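Local coordinates for 23S rRNA-specific endonuclease VapC20 (Mycobacterium tuberculosis H37Rv, PDB 5WZF) that cleaves 23S rRNA in the sarcin-ricin loop as the toxic endoribonuclease of a type II toxin-antitoxin system, at the interface of chains A and B. Sequence-based numbering; all coordinates share one arbitrary frame. Chains: chain A, 23S rRNA-specific endonuclease VapC20; chain B, 23S rRNA-specific endonuclease VapC20.

The interface of chains A and B. Residues chain A 96, 99, 108-109; chain B 54-55, 58, 74.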
loop_
_atom_site.group_PDB
_atom_site.type_symbol
_atom_site.label_atom_id
_atom_site.label_comp_id
_atom_site.label_asym_id
_atom_site.label_seq_id
_atom_site.Cartn_x
_atom_site.Cartn_y
_atom_site.Cartn_z
ATOM N N TRP A 96 -12.794 -0.517 -2.875
ATOM C CA TRP A 96 -12.862 0.455 -3.964
ATOM C C TRP A 96 -14.246 1.100 -4.062
ATOM O O TRP A 96 -14.371 2.322 -4.161
ATOM C CB TRP A 96 -12.517 -0.204 -5.295
ATOM C CG TRP A 96 -11.050 -0.422 -5.534
ATOM C CD1 TRP A 96 -10.422 -1.615 -5.747
ATOM C CD2 TRP A 96 -10.034 0.586 -5.615
ATOM N NE1 TRP A 96 -9.075 -1.411 -5.950
ATOM C CE2 TRP A 96 -8.813 -0.069 -5.873
ATOM C CE3 TRP A 96 -10.038 1.979 -5.485
ATOM C CZ2 TRP A 96 -7.608 0.620 -6.006
ATOM C CZ3 TRP A 96 -8.839 2.662 -5.614
ATOM C CH2 TRP A 96 -7.641 1.982 -5.874
ATOM N N LEU A 99 -14.666 3.428 -1.196
ATOM C CA LEU A 99 -13.903 4.663 -1.390
ATOM C C LEU A 99 -14.606 5.640 -2.316
ATOM O O LEU A 99 -14.630 6.846 -2.067
ATOM C CB LEU A 99 -12.516 4.355 -1.952
ATOM C CG LEU A 99 -11.491 3.798 -0.970
ATOM C CD1 LEU A 99 -10.283 3.252 -1.719
ATOM C CD2 LEU A 99 -11.081 4.871 0.028
ATOM N N SER A 108 -7.608 6.683 2.933
ATOM C CA SER A 108 -6.578 5.992 2.171
ATOM C C SER A 108 -7.088 4.634 1.696
ATOM O O SER A 108 -8.065 4.106 2.231
ATOM C CB SER A 108 -5.310 5.813 3.012
ATOM O OG SER A 108 -5.529 4.900 4.080
ATOM N N PHE A 109 -6.425 4.071 0.691
ATOM C CA PHE A 109 -6.780 2.745 0.200
ATOM C C PHE A 109 -6.530 1.660 1.251
ATOM O O PHE A 109 -7.356 0.764 1.432
ATOM C CB PHE A 109 -6.004 2.419 -1.080
ATOM C CG PHE A 109 -6.207 1.013 -1.566
ATOM C CD1 PHE A 109 -7.354 0.666 -2.257
ATOM C CD2 PHE A 109 -5.252 0.039 -1.329
ATOM C CE1 PHE A 109 -7.546 -0.627 -2.701
ATOM C CE2 PHE A 109 -5.437 -1.255 -1.773
ATOM C CZ PHE A 109 -6.585 -1.587 -2.461
ATOM N N LEU B 54 -2.161 0.665 -7.696
ATOM C CA LEU B 54 -3.411 1.400 -7.856
ATOM C C LEU B 54 -3.866 1.952 -6.512
ATOM O O LEU B 54 -4.336 3.083 -6.422
ATOM C CB LEU B 54 -4.501 0.518 -8.466
ATOM C CG LEU B 54 -4.387 0.254 -9.969
ATOM C CD1 LEU B 54 -5.628 -0.465 -10.498
ATOM C CD2 LEU B 54 -4.151 1.561 -10.722
ATOM N N GLY B 55 -3.712 1.147 -5.467
ATOM C CA GLY B 55 -4.047 1.590 -4.128
ATOM C C GLY B 55 -3.219 2.787 -3.704
ATOM O O GLY B 55 -3.748 3.755 -3.162
ATOM N N TRP B 58 -4.387 5.856 -5.638
ATOM C CA TRP B 58 -5.578 6.443 -5.025
ATOM C C TRP B 58 -5.194 7.377 -3.884
ATOM O O TRP B 58 -5.616 8.533 -3.832
ATOM C CB TRP B 58 -6.528 5.363 -4.488
ATOM C CG TRP B 58 -7.553 5.932 -3.538
ATOM C CD1 TRP B 58 -7.405 6.135 -2.195
ATOM C CD2 TRP B 58 -8.865 6.401 -3.871
ATOM N NE1 TRP B 58 -8.543 6.699 -1.671
ATOM C CE2 TRP B 58 -9.455 6.871 -2.678
ATOM C CE3 TRP B 58 -9.601 6.462 -5.058
ATOM C CZ2 TRP B 58 -10.749 7.393 -2.638
ATOM C CZ3 TRP B 58 -10.888 6.986 -5.015
ATOM C CH2 TRP B 58 -11.445 7.442 -3.814
ATOM N N ALA B 74 -9.194 4.955 -9.463
ATOM C CA ALA B 74 -9.960 3.782 -9.059
ATOM C C ALA B 74 -10.521 3.053 -10.279
ATOM O O ALA B 74 -10.603 1.826 -10.302
ATOM C CB ALA B 74 -11.088 4.186 -8.118
#
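In B:Trp58, CG lies anti to the backbone N (chi1 164°), and this turn carries the indole across to A:Trp96 and A:Leu99. A:Trp96 has CG anti to its carbonyl carbon (chi1 -78°), which sends its six-membered ring toward chain B. The side chains of the two tryptophans lie alongside each other, pointing opposite ways. They do not stack: CE3 of B:Trp58 lies at the edge of the A:Trp96 ring, and CZ3 of A:Trp96 meets the B:Trp58 methylene CB at 3.7 Å. A:Leu99 covers one face of the B:Trp58 indole. Its methyl CD1 sits 3.8 Å from the centroid of the five-membered ring, while CB lies over the six-membered ring. B:Ala74 adds its methyl CB, 3.6 Å from A:Trp96 CE3. Further round the same six-membered ring, CH2 of A:Trp96 lies 3.5 Å from the backbone carbonyl O of B:Leu54. A:Phe109 lies against one face of A:Trp96 with CE1, and this packing within chain A probably helps fix the indole. The same phenyl receives B:Gly55 on a face, with CA 3.7 Å from the ring centroid. With no side chain on B:Gly55, the helix backbone comes right up to the ring. The patch is thus a largely apolar helix-to-helix contact, in which helix 89-101 and the start of helix 109-121 of chain A pack on helices 51-63 and 67-74 of chain B. It helps hold together the homodimer of this PIN-domain toxin.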